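Local coordinates for major capsid protein (Human herpesvirus 1, PDB 1NO7) that builds the capsid shell of herpes simplex virus as its major subunit, present here as the large protease-resistant upper domain, at residues R302-S307 with C460-D465; G265-A270 with A296-H301; Y40-A45 with P541-A546; L275-A280 with W355-K360; P283-D288 with G481-G486. All coordinates share one frame; numbering follows the deposited sequence.

Contact 1: residues R302-S307 with C460-D465; sequences RDCRVS and CSAAPD
Arg-302 to Val-306 pairs antiparallel with Cys-460 to Ala-463, at the end of strand 457-462, the middle member of a three-stranded antiparallel sheet. Two backbone hydrogen bonds join the two segments. Ala-463 N gives to Arg-302 O at 2.8 Å. Arg-305 N gives to Ser-461 O at 3.0 Å. Between them run C-H...O contacts, with Ala-462 CA 3.2 Å from Asp-303 O and Cys-304 CA close to Ser-461 O.

Apolar contact is slight. Val-306 CG2 meets Cys-460 CB at 3.9 Å, and Cys-304 SG lies near Ala-462 CB.

Among polar side chains, Ser-461 OG gives a weak hydrogen bond to Arg-305 O at 3.4 Å. Its stronger partner is Arg-477. Arg-302 and Asp-465 lie side by side, but their charges pair elsewhere: Arg-302 NH2 forms a salt bridge with Asp-278, and Asp-465 OD2 one with Lys-580. The Arg-302 chain bends at chi2 (54°), which turns CD toward Ala-463 O. Asp-465 CB sits 3.7 Å above the Arg-302 guanidinium plane, toward its rim, while Ala-463 O lies at the edge, in plane.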
# COMPACT_ATOMS: atom_id res chain seq x y z
N ARG A 302 -9.32 16.50 -16.99
CA ARG A 302 -9.05 15.26 -16.36
C ARG A 302 -10.31 15.16 -15.56
O ARG A 302 -11.03 14.15 -15.55
CB ARG A 302 -7.76 15.27 -15.54
CG ARG A 302 -6.96 13.99 -15.53
CD ARG A 302 -6.60 13.43 -16.87
NE ARG A 302 -6.04 12.10 -16.71
CZ ARG A 302 -4.77 11.88 -16.37
NH1 ARG A 302 -3.94 12.90 -16.19
NH2 ARG A 302 -4.34 10.64 -16.21
N ASP A 303 -10.51 16.25 -14.82
CA ASP A 303 -11.59 16.42 -13.89
C ASP A 303 -11.34 15.44 -12.77
O ASP A 303 -11.91 14.35 -12.76
CB ASP A 303 -12.96 16.15 -14.50
CG ASP A 303 -14.09 16.49 -13.54
OD1 ASP A 303 -14.09 15.92 -12.43
OD2 ASP A 303 -14.95 17.33 -13.88
N CYS A 304 -10.47 15.83 -11.85
CA CYS A 304 -10.13 14.99 -10.71
C CYS A 304 -11.09 15.24 -9.55
O CYS A 304 -11.52 16.37 -9.32
CB CYS A 304 -8.70 15.26 -10.26
SG CYS A 304 -7.47 15.06 -11.57
N ARG A 305 -11.42 14.18 -8.83
CA ARG A 305 -12.31 14.28 -7.69
C ARG A 305 -11.80 13.37 -6.58
O ARG A 305 -11.85 12.14 -6.71
CB ARG A 305 -13.73 13.85 -8.07
CG ARG A 305 -14.41 14.76 -9.07
CD ARG A 305 -15.92 14.57 -9.03
NE ARG A 305 -16.61 15.56 -9.86
CZ ARG A 305 -16.67 15.51 -11.18
NH1 ARG A 305 -16.07 14.52 -11.83
NH2 ARG A 305 -17.30 16.46 -11.86
N VAL A 306 -11.31 13.97 -5.51
CA VAL A 306 -10.80 13.19 -4.39
C VAL A 306 -11.75 13.38 -3.21
O VAL A 306 -12.12 14.51 -2.88
CB VAL A 306 -9.40 13.65 -3.95
CG1 VAL A 306 -8.85 12.70 -2.91
CG2 VAL A 306 -8.48 13.73 -5.16
N SER A 307 -12.16 12.27 -2.60
CA SER A 307 -13.05 12.32 -1.45
C SER A 307 -12.37 11.72 -0.22
O SER A 307 -12.14 10.50 -0.15
CB SER A 307 -14.34 11.55 -1.72
OG SER A 307 -15.17 11.56 -0.58
N CYS A 460 -10.40 8.59 -5.03
CA CYS A 460 -10.15 9.63 -6.02
C CYS A 460 -10.64 9.18 -7.41
O CYS A 460 -11.04 8.03 -7.58
CB CYS A 460 -8.66 9.97 -6.03
SG CYS A 460 -7.58 8.52 -5.88
N SER A 461 -10.62 10.09 -8.39
CA SER A 461 -11.08 9.73 -9.73
C SER A 461 -10.88 10.79 -10.80
O SER A 461 -10.50 11.93 -10.51
CB SER A 461 -12.57 9.40 -9.69
OG SER A 461 -13.33 10.55 -9.36
N ALA A 462 -11.19 10.42 -12.04
CA ALA A 462 -11.06 11.31 -13.19
C ALA A 462 -11.35 10.62 -14.53
O ALA A 462 -11.41 9.38 -14.62
CB ALA A 462 -9.66 11.92 -13.23
N ALA A 463 -11.55 11.44 -15.56
CA ALA A 463 -11.79 10.95 -16.90
C ALA A 463 -10.40 10.72 -17.49
O ALA A 463 -9.43 11.35 -17.06
CB ALA A 463 -12.55 11.97 -17.72
N PRO A 464 -10.28 9.81 -18.46
CA PRO A 464 -9.04 9.44 -19.15
C PRO A 464 -8.19 10.60 -19.72
O PRO A 464 -8.70 11.69 -19.96
CB PRO A 464 -9.53 8.50 -20.23
CG PRO A 464 -10.73 7.83 -19.56
CD PRO A 464 -11.42 9.01 -18.94
N ASP A 465 -6.90 10.34 -19.94
CA ASP A 465 -5.97 11.35 -20.49
C ASP A 465 -6.09 11.55 -22.01
O ASP A 465 -6.92 12.34 -22.47
CB ASP A 465 -4.52 11.00 -20.13
CG ASP A 465 -4.14 9.56 -20.49
OD1 ASP A 465 -3.04 9.36 -21.06
OD2 ASP A 465 -4.93 8.64 -20.20

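Contact 2: residues G265-A270 with A296-H301; sequences GGQAQA and AALDRH
In Gln-267, CG stands anti to the carbonyl carbon (chi1 -69°), and the chain is extended beyond it. In His-301, CG sits between the backbone N and the carbonyl carbon (chi1 71°). The two side chains slide past each other in opposite directions. The Gln-267 amide and His-301 ring planes lie 11° apart. The amide does not stack on the ring. Gln-267 NE2 comes to the ring edge, near its plane, 3.7 Å from His-301 CE1. Gly-265 O lies at the same ring's edge, in plane. His-301 NE2 gives Gly-265 O a weak hydrogen bond of 3.4 Å.

Gly-265 and Gly-266 both have positive phi, a backbone shape that suits glycine. Asp-299 points at this bend, and its OD2 lies 2.8 Å from Gly-265 O. These are two acceptors and not a hydrogen bond; the distance is doubtful at this resolution, and Gly-266 is poorly ordered. Leu-298 CD2 approaches the amide carbon Gln-267 CD at 4.3 Å. Leu-298 also packs on Pro-279 and Ala-280. Gln-267 OE1 takes a weak hydrogen bond from Arg-302 NH1.

The contact lies at the surface. It joins the loop before helix 269-273 to the loop that leaves helix 290-296. The weak His-301 bond is the one hydrogen bond between the segments, and few apolar atoms meet beside it. This chemistry is consistent with a light link at the protein surface.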
# COMPACT_ATOMS: atom_id res chain seq x y z
N GLY A 265 -0.89 18.20 -23.43
CA GLY A 265 -1.83 18.45 -22.35
C GLY A 265 -1.25 18.82 -20.99
O GLY A 265 -1.77 18.38 -19.96
N GLY A 266 -0.20 19.63 -20.97
CA GLY A 266 0.40 20.03 -19.71
C GLY A 266 0.95 18.86 -18.92
O GLY A 266 1.32 19.01 -17.75
N GLN A 267 0.98 17.69 -19.55
CA GLN A 267 1.48 16.47 -18.93
C GLN A 267 2.59 15.85 -19.79
O GLN A 267 2.36 15.52 -20.95
CB GLN A 267 0.33 15.45 -18.74
CG GLN A 267 -0.74 15.85 -17.69
CD GLN A 267 -1.79 14.75 -17.47
OE1 GLN A 267 -1.46 13.59 -17.25
NE2 GLN A 267 -3.07 15.14 -17.51
N ALA A 268 3.78 15.70 -19.22
CA ALA A 268 4.92 15.12 -19.93
C ALA A 268 4.49 13.85 -20.64
O ALA A 268 3.48 13.24 -20.31
CB ALA A 268 6.06 14.82 -18.96
N GLN A 269 5.27 13.45 -21.63
CA GLN A 269 4.93 12.26 -22.38
C GLN A 269 4.77 11.03 -21.50
O GLN A 269 3.71 10.39 -21.53
CB GLN A 269 5.97 12.01 -23.47
CG GLN A 269 5.87 13.01 -24.60
CD GLN A 269 4.46 13.10 -25.19
OE1 GLN A 269 3.97 12.15 -25.81
NE2 GLN A 269 3.80 14.24 -24.99
N ALA A 270 5.79 10.71 -20.71
CA ALA A 270 5.75 9.53 -19.85
C ALA A 270 4.41 9.41 -19.08
O ALA A 270 3.91 8.30 -18.86
CB ALA A 270 6.92 9.54 -18.88
N ALA A 296 -4.34 17.04 -7.44
CA ALA A 296 -5.32 18.11 -7.55
C ALA A 296 -4.80 19.22 -8.47
O ALA A 296 -5.56 20.09 -8.90
CB ALA A 296 -5.63 18.67 -6.17
N ALA A 297 -3.50 19.19 -8.75
CA ALA A 297 -2.86 20.18 -9.62
C ALA A 297 -2.75 19.67 -11.07
O ALA A 297 -1.66 19.65 -11.66
CB ALA A 297 -1.48 20.53 -9.08
N LEU A 298 -3.88 19.26 -11.63
CA LEU A 298 -3.92 18.76 -13.00
C LEU A 298 -5.00 19.52 -13.77
O LEU A 298 -6.04 19.89 -13.21
CB LEU A 298 -4.23 17.25 -13.02
CG LEU A 298 -3.13 16.25 -12.63
CD1 LEU A 298 -3.69 14.82 -12.71
CD2 LEU A 298 -1.92 16.42 -13.56
N ASP A 299 -4.74 19.74 -15.06
CA ASP A 299 -5.66 20.46 -15.96
C ASP A 299 -7.12 19.98 -15.83
O ASP A 299 -7.39 18.81 -15.54
CB ASP A 299 -5.20 20.31 -17.41
CG ASP A 299 -3.80 20.87 -17.64
OD1 ASP A 299 -3.62 22.09 -17.47
OD2 ASP A 299 -2.90 20.08 -17.98
N ARG A 300 -8.05 20.90 -16.05
CA ARG A 300 -9.47 20.60 -15.96
C ARG A 300 -9.84 19.34 -16.76
O ARG A 300 -10.62 18.51 -16.29
CB ARG A 300 -10.27 21.80 -16.46
CG ARG A 300 -9.86 23.10 -15.79
CD ARG A 300 -10.34 24.30 -16.58
NE ARG A 300 -9.87 25.55 -16.00
CZ ARG A 300 -10.06 26.75 -16.54
NH1 ARG A 300 -10.72 26.87 -17.69
NH2 ARG A 300 -9.60 27.84 -15.93
N HIS A 301 -9.26 19.20 -17.95
CA HIS A 301 -9.53 18.08 -18.84
C HIS A 301 -9.18 16.68 -18.29
O HIS A 301 -8.80 15.79 -19.05
CB HIS A 301 -8.79 18.29 -20.16
CG HIS A 301 -7.31 18.13 -20.05
ND1 HIS A 301 -6.72 16.98 -19.58
CD2 HIS A 301 -6.30 18.98 -20.36
CE1 HIS A 301 -5.40 17.12 -19.60
NE2 HIS A 301 -5.12 18.33 -20.07

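Contact 3: residues Y40-A45 with P541-A546; sequences YVAAPA and PPALGA
Ala-42 rests on Pro-542 and Ala-543, where two irregular loops far apart in sequence meet in the fold. The tight part lies here. Ala-42 N gives a hydrogen bond to Pro-542 O at 2.6 Å. The bond is bent, with an N-H...O angle of 133°, and the donor stands well above the carbonyl plane. Gly-545 N adds a weak bond to Pro-542 O from within its own segment. Ala-42 CB points at the other loop and meets Pro-542 CB at 4.0 Å and Ala-543 CB at 4.1 Å. Val-41 places CG2 anti to the carbonyl carbon, against Ala-546 CB. Phe-55 of helix 48-56 packs on Pro-542, and Tyr-40 packs on Val-106 and Pro-114.

The other end is looser and partly exposed. Ala-43 and Pro-44 direct their CB atoms away from the 541-546 loop. Ala-43 O is 4.1 Å from Ala-543 CB, and Pro-44 CD is 4.4 Å from Ala-543 O. Ala-45, beyond them, is poorly ordered.

The pairing thus rests on a single cross-loop hydrogen bond among small apolar groups. Its chemistry is that of close backbone approach, consistent with the small alanine and proline side chains at its centre.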
# COMPACT_ATOMS: atom_id res chain seq x y z
N TYR A 40 -20.57 -1.49 -9.32
CA TYR A 40 -20.87 -0.32 -8.49
C TYR A 40 -19.69 0.32 -7.76
O TYR A 40 -18.70 -0.34 -7.45
CB TYR A 40 -21.94 -0.68 -7.47
CG TYR A 40 -22.64 0.53 -6.89
CD1 TYR A 40 -23.21 1.49 -7.72
CD2 TYR A 40 -22.81 0.66 -5.52
CE1 TYR A 40 -23.94 2.55 -7.21
CE2 TYR A 40 -23.54 1.73 -4.99
CZ TYR A 40 -24.11 2.66 -5.84
OH TYR A 40 -24.89 3.69 -5.33
N VAL A 41 -19.82 1.61 -7.48
CA VAL A 41 -18.79 2.35 -6.76
C VAL A 41 -19.43 3.34 -5.78
O VAL A 41 -20.02 4.35 -6.19
CB VAL A 41 -17.85 3.13 -7.74
CG1 VAL A 41 -17.13 4.27 -7.00
CG2 VAL A 41 -16.82 2.17 -8.34
N ALA A 42 -19.30 3.03 -4.49
CA ALA A 42 -19.86 3.85 -3.42
C ALA A 42 -18.99 5.07 -3.07
O ALA A 42 -17.87 5.23 -3.59
CB ALA A 42 -20.08 2.99 -2.17
N ALA A 43 -19.51 5.92 -2.19
CA ALA A 43 -18.79 7.10 -1.76
C ALA A 43 -18.43 6.94 -0.27
O ALA A 43 -19.18 6.34 0.50
CB ALA A 43 -19.64 8.34 -1.98
N PRO A 44 -17.26 7.47 0.13
CA PRO A 44 -16.72 7.43 1.50
C PRO A 44 -17.75 7.51 2.63
O PRO A 44 -18.45 8.51 2.80
CB PRO A 44 -15.75 8.60 1.50
CG PRO A 44 -15.16 8.49 0.12
CD PRO A 44 -16.39 8.29 -0.74
N ALA A 45 -17.80 6.44 3.43
CA ALA A 45 -18.72 6.33 4.55
C ALA A 45 -18.08 6.57 5.93
O ALA A 45 -18.02 5.66 6.77
CB ALA A 45 -19.39 4.95 4.52
N PRO A 541 -14.06 -2.84 -0.65
CA PRO A 541 -15.26 -2.02 -0.39
C PRO A 541 -15.67 -1.13 -1.55
O PRO A 541 -14.87 -0.32 -2.05
CB PRO A 541 -14.85 -1.20 0.83
CG PRO A 541 -14.00 -2.15 1.58
CD PRO A 541 -13.12 -2.72 0.48
N PRO A 542 -16.93 -1.25 -1.99
CA PRO A 542 -17.39 -0.41 -3.10
C PRO A 542 -17.12 1.06 -2.83
O PRO A 542 -17.10 1.86 -3.76
CB PRO A 542 -18.88 -0.73 -3.20
CG PRO A 542 -19.23 -1.17 -1.81
CD PRO A 542 -18.04 -2.02 -1.43
N ALA A 543 -16.91 1.41 -1.57
CA ALA A 543 -16.62 2.80 -1.21
C ALA A 543 -15.20 3.17 -1.67
O ALA A 543 -14.89 4.36 -1.87
CB ALA A 543 -16.76 3.00 0.30
N LEU A 544 -14.36 2.16 -1.84
CA LEU A 544 -12.97 2.34 -2.24
C LEU A 544 -12.71 2.04 -3.71
O LEU A 544 -11.56 2.03 -4.15
CB LEU A 544 -12.04 1.47 -1.38
CG LEU A 544 -11.76 1.88 0.07
CD1 LEU A 544 -11.41 0.66 0.92
CD2 LEU A 544 -10.62 2.90 0.07
N GLY A 545 -13.78 1.78 -4.46
CA GLY A 545 -13.63 1.48 -5.88
C GLY A 545 -14.20 0.13 -6.30
O GLY A 545 -14.49 -0.73 -5.46
N ALA A 546 -14.36 -0.05 -7.61
CA ALA A 546 -14.89 -1.29 -8.19
C ALA A 546 -13.97 -1.78 -9.31
O ALA A 546 -13.37 -0.98 -10.03
CB ALA A 546 -16.29 -1.06 -8.73

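Contact 4: residues L275-A280 with W355-K360; sequences LMRDPA and WTVHHK
Met-276 and Arg-277, the middle residues of a type I beta turn from Leu-275 to Asp-278, face Lys-360 and Val-357 on helix 353-371. Lys-360 is the main side chain. Its chain bends at chi3 (57°), which brings CE to 3.1 Å from Met-276 O. Beyond CE, Lys-360 NZ gives a hydrogen bond to Met-276 O at 2.5 Å, tilted 26° from the carbonyl plane. Lys-360 NZ also lies 3.0 Å from Asp-278 O. A further hydrogen bond runs from Lys-360 NZ to Leu-281 O.

Met-276 and Lys-360 cross obliquely. The Met-276 chain is bent twice, and its SD lies 3.7 Å from Lys-360 O. Met-276 CE touches Lys-360 CE at 3.8 Å. One helical turn earlier, Val-357 CG1 comes within 4.4 Å of Arg-277 CD.

Asp-278 turns its carboxylate elsewhere, to a salt bridge with Arg-302. Asp-278 OD2 is 6.1 Å from Lys-360 NZ, not in contact.

Met-276 O and Leu-281 O accept hydrogen bonds from the amine of the buried Lys-360. These carbonyl oxygens would be expected to favour its protonated form. The helix is thereby tied to the loop by one polar side chain and by the Met-276 and Val-357 side chains.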
# COMPACT_ATOMS: atom_id res chain seq x y z
N LEU A 275 1.35 4.32 -16.66
CA LEU A 275 0.51 4.53 -15.50
C LEU A 275 1.25 4.96 -14.22
O LEU A 275 0.88 5.97 -13.61
CB LEU A 275 -0.34 3.28 -15.22
CG LEU A 275 -1.37 3.41 -14.09
CD1 LEU A 275 -2.29 4.60 -14.33
CD2 LEU A 275 -2.18 2.12 -14.00
N MET A 276 2.27 4.21 -13.81
CA MET A 276 3.02 4.56 -12.61
C MET A 276 3.46 6.04 -12.70
O MET A 276 3.19 6.82 -11.80
CB MET A 276 4.23 3.62 -12.40
CG MET A 276 3.92 2.09 -12.24
SD MET A 276 2.86 1.62 -10.76
CE MET A 276 1.27 2.63 -11.10
N ARG A 277 4.11 6.43 -13.79
CA ARG A 277 4.58 7.82 -13.94
C ARG A 277 3.41 8.80 -14.10
O ARG A 277 3.63 9.99 -14.34
CB ARG A 277 5.48 7.96 -15.17
CG ARG A 277 6.64 6.99 -15.21
CD ARG A 277 7.91 7.52 -14.53
NE ARG A 277 8.63 8.50 -15.35
CZ ARG A 277 8.24 9.76 -15.54
NH1 ARG A 277 7.12 10.20 -14.95
NH2 ARG A 277 8.96 10.56 -16.33
N ASP A 278 2.18 8.31 -13.96
CA ASP A 278 1.02 9.17 -14.14
C ASP A 278 0.47 9.78 -12.85
O ASP A 278 -0.19 9.11 -12.05
CB ASP A 278 -0.10 8.41 -14.87
CG ASP A 278 -1.36 9.26 -15.04
OD1 ASP A 278 -1.24 10.48 -15.31
OD2 ASP A 278 -2.48 8.70 -14.92
N PRO A 279 0.71 11.09 -12.67
CA PRO A 279 0.28 11.87 -11.51
C PRO A 279 -1.20 11.80 -11.16
O PRO A 279 -1.63 12.34 -10.12
CB PRO A 279 0.72 13.29 -11.86
CG PRO A 279 0.66 13.30 -13.34
CD PRO A 279 1.30 11.97 -13.69
N ALA A 280 -1.99 11.13 -12.00
CA ALA A 280 -3.42 11.01 -11.76
C ALA A 280 -3.73 9.87 -10.79
O ALA A 280 -4.78 9.84 -10.15
CB ALA A 280 -4.16 10.79 -13.07
N TRP A 355 9.76 10.59 -5.73
CA TRP A 355 9.37 9.91 -4.49
C TRP A 355 8.07 9.14 -4.70
O TRP A 355 8.09 7.91 -4.92
CB TRP A 355 9.22 10.94 -3.36
CG TRP A 355 8.84 10.39 -1.99
CD1 TRP A 355 7.62 10.49 -1.37
CD2 TRP A 355 9.70 9.72 -1.05
NE1 TRP A 355 7.67 9.94 -0.11
CE2 TRP A 355 8.93 9.46 0.12
CE3 TRP A 355 11.04 9.31 -1.07
CZ2 TRP A 355 9.47 8.82 1.25
CZ3 TRP A 355 11.57 8.67 0.05
CH2 TRP A 355 10.78 8.43 1.20
N THR A 356 6.96 9.86 -4.67
CA THR A 356 5.65 9.24 -4.86
C THR A 356 5.67 8.13 -5.93
O THR A 356 5.09 7.05 -5.73
CB THR A 356 4.61 10.31 -5.23
OG1 THR A 356 5.11 11.07 -6.33
CG2 THR A 356 4.37 11.26 -4.07
N VAL A 357 6.33 8.40 -7.06
CA VAL A 357 6.42 7.41 -8.13
C VAL A 357 6.95 6.09 -7.56
O VAL A 357 6.20 5.11 -7.46
CB VAL A 357 7.38 7.85 -9.26
CG1 VAL A 357 7.70 6.66 -10.17
CG2 VAL A 357 6.74 8.96 -10.07
N HIS A 358 8.23 6.10 -7.20
CA HIS A 358 8.87 4.91 -6.66
C HIS A 358 7.97 4.20 -5.68
O HIS A 358 8.00 2.97 -5.59
CB HIS A 358 10.17 5.26 -5.97
CG HIS A 358 11.15 5.92 -6.87
ND1 HIS A 358 11.11 7.27 -7.14
CD2 HIS A 358 12.17 5.41 -7.60
CE1 HIS A 358 12.06 7.56 -8.01
NE2 HIS A 358 12.72 6.45 -8.31
N HIS A 359 7.17 4.96 -4.94
CA HIS A 359 6.26 4.33 -3.99
C HIS A 359 5.27 3.48 -4.77
O HIS A 359 5.10 2.27 -4.51
CB HIS A 359 5.55 5.39 -3.15
CG HIS A 359 6.34 5.81 -1.95
ND1 HIS A 359 7.69 6.11 -2.01
CD2 HIS A 359 5.98 5.96 -0.65
CE1 HIS A 359 8.12 6.42 -0.80
NE2 HIS A 359 7.11 6.33 0.04
N LYS A 360 4.61 4.10 -5.75
CA LYS A 360 3.65 3.41 -6.58
C LYS A 360 4.33 2.20 -7.22
O LYS A 360 3.77 1.11 -7.23
CB LYS A 360 3.11 4.34 -7.65
CG LYS A 360 2.24 5.42 -7.07
CD LYS A 360 2.00 6.55 -8.05
CE LYS A 360 1.39 6.05 -9.35
NZ LYS A 360 1.22 7.20 -10.28

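Contact 5: residues P283-D288 with G481-G486; sequences PPLVWD and GALHAG
Leu-285 and Leu-483 form a single parallel beta bridge, which lays the loop 283-288 beside strand 478-483 at the edge of the three-stranded sheet. Two backbone hydrogen bonds make it. Leu-483 N gives to Pro-284 O at 2.5 Å, and Val-286 N gives to Leu-483 O at 2.7 Å. The two leucine side chains lie side by side and point the same way, with Leu-285 CD2 against Leu-483 CB at 3.4 Å. Tyr-363 of helix 353-371 also packs on Leu-285.

Past the bridge, segment 481-486 makes an inverse gamma turn centred on Ala-485. Trp-287 meets this turn. Its CB points away, but the ring comes back, and CZ3 touches Ala-485 CB at 3.3 Å. Gly-486 O sits 3.5 Å above one face of the Trp-287 ring, toward its rim. The indole NE1 gives its hydrogen bond to Asp-217. His-484 has CG anti to the backbone N (chi1 -176°), which sends the ring toward the loop. There His-484 ND1 lies 3.0 Å from Val-286 O, and Asp-288 O is at the ring's edge, in plane.

Nearly every touching residue is buried. The bridge bonds pair backbone groups of buried residues, with leucine, tryptophan and alanine carbons packed beside them.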
# COMPACT_ATOMS: atom_id res chain seq x y z
N PRO A 283 -0.61 6.35 -5.17
CA PRO A 283 -0.35 5.03 -4.60
C PRO A 283 -1.38 4.64 -3.58
O PRO A 283 -2.04 5.50 -2.99
CB PRO A 283 1.06 5.16 -4.03
CG PRO A 283 1.17 6.62 -3.70
CD PRO A 283 0.50 7.28 -4.87
N PRO A 284 -1.54 3.34 -3.34
CA PRO A 284 -2.50 2.79 -2.39
C PRO A 284 -2.41 3.38 -0.99
O PRO A 284 -3.44 3.74 -0.43
CB PRO A 284 -2.20 1.31 -2.41
CG PRO A 284 -0.69 1.30 -2.63
CD PRO A 284 -0.53 2.33 -3.71
N LEU A 285 -1.19 3.51 -0.47
CA LEU A 285 -0.95 4.04 0.88
C LEU A 285 -0.17 5.35 0.88
O LEU A 285 0.94 5.43 0.36
CB LEU A 285 -0.20 2.98 1.70
CG LEU A 285 -1.04 1.70 1.85
CD1 LEU A 285 -0.27 0.58 2.58
CD2 LEU A 285 -2.31 2.07 2.63
N VAL A 286 -0.75 6.38 1.49
CA VAL A 286 -0.09 7.68 1.50
C VAL A 286 0.08 8.30 2.88
O VAL A 286 -0.91 8.72 3.50
CB VAL A 286 -0.88 8.70 0.68
CG1 VAL A 286 0.01 9.88 0.30
CG2 VAL A 286 -1.46 8.03 -0.52
N TRP A 287 1.31 8.38 3.36
CA TRP A 287 1.55 8.98 4.67
C TRP A 287 1.40 10.51 4.65
O TRP A 287 0.70 11.08 5.48
CB TRP A 287 2.94 8.59 5.17
CG TRP A 287 2.99 7.19 5.72
CD1 TRP A 287 3.88 6.19 5.37
CD2 TRP A 287 2.18 6.65 6.77
NE1 TRP A 287 3.67 5.07 6.15
CE2 TRP A 287 2.63 5.32 7.02
CE3 TRP A 287 1.12 7.15 7.54
CZ2 TRP A 287 2.06 4.50 8.00
CZ3 TRP A 287 0.54 6.33 8.52
CH2 TRP A 287 1.02 5.02 8.74
N ASP A 288 2.06 11.18 3.70
CA ASP A 288 1.93 12.64 3.60
C ASP A 288 0.87 13.01 2.55
O ASP A 288 -0.04 12.22 2.29
CB ASP A 288 3.29 13.28 3.25
CG ASP A 288 3.92 12.66 2.02
OD1 ASP A 288 3.24 12.63 0.96
OD2 ASP A 288 5.09 12.23 2.10
N GLY A 481 -8.92 3.68 -5.23
CA GLY A 481 -8.92 3.87 -3.79
C GLY A 481 -7.51 4.07 -3.26
O GLY A 481 -6.53 4.03 -4.02
N ALA A 482 -7.40 4.28 -1.95
CA ALA A 482 -6.11 4.48 -1.30
C ALA A 482 -6.33 4.85 0.17
O ALA A 482 -7.37 5.40 0.54
CB ALA A 482 -5.31 5.59 -2.01
N LEU A 483 -5.35 4.52 1.01
CA LEU A 483 -5.42 4.83 2.43
C LEU A 483 -4.37 5.85 2.81
O LEU A 483 -3.20 5.77 2.37
CB LEU A 483 -5.25 3.57 3.25
CG LEU A 483 -6.42 2.64 3.00
CD1 LEU A 483 -6.29 1.39 3.86
CD2 LEU A 483 -7.73 3.39 3.30
N HIS A 484 -4.79 6.82 3.62
CA HIS A 484 -3.90 7.87 4.08
C HIS A 484 -2.93 7.25 5.08
O HIS A 484 -1.83 6.83 4.72
CB HIS A 484 -4.70 8.97 4.76
CG HIS A 484 -3.86 10.14 5.18
ND1 HIS A 484 -2.96 10.74 4.33
CD2 HIS A 484 -3.82 10.83 6.34
CE1 HIS A 484 -2.39 11.76 4.95
NE2 HIS A 484 -2.89 11.84 6.17
N ALA A 485 -3.33 7.18 6.33
CA ALA A 485 -2.45 6.58 7.32
C ALA A 485 -2.76 5.09 7.39
O ALA A 485 -3.51 4.65 8.25
CB ALA A 485 -2.68 7.22 8.67
N GLY A 486 -2.20 4.31 6.47
CA GLY A 486 -2.47 2.88 6.52
C GLY A 486 -1.21 2.08 6.31
O GLY A 486 -0.18 2.64 5.90

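Overall arrangement
Contacts 3, 4 and 5 are buried, contact 1 is partly buried, and contact 2 lies at the surface. Contact 5 is nearest the chain's centre, about 7 Å away between centres. Contacts 1 and 5 reach neighbouring strands of one sheet, antiparallel pairing at 457-462 and a parallel bridge at 478-483. Helix 353-371, part of contact 4, also packs on contact 5: Lys-360 on Pro-283. The Arg-302 to Asp-278 salt bridge joins contacts 1 and 4, and Leu-298 of contact 2 packs on both. Contact 3 touches contact 1 through Pro-44 and contact 5 through Leu-544. Backbone pairing dominates 1 and 5, a buried amine 4, small apolar groups 3, and one weak bond 2.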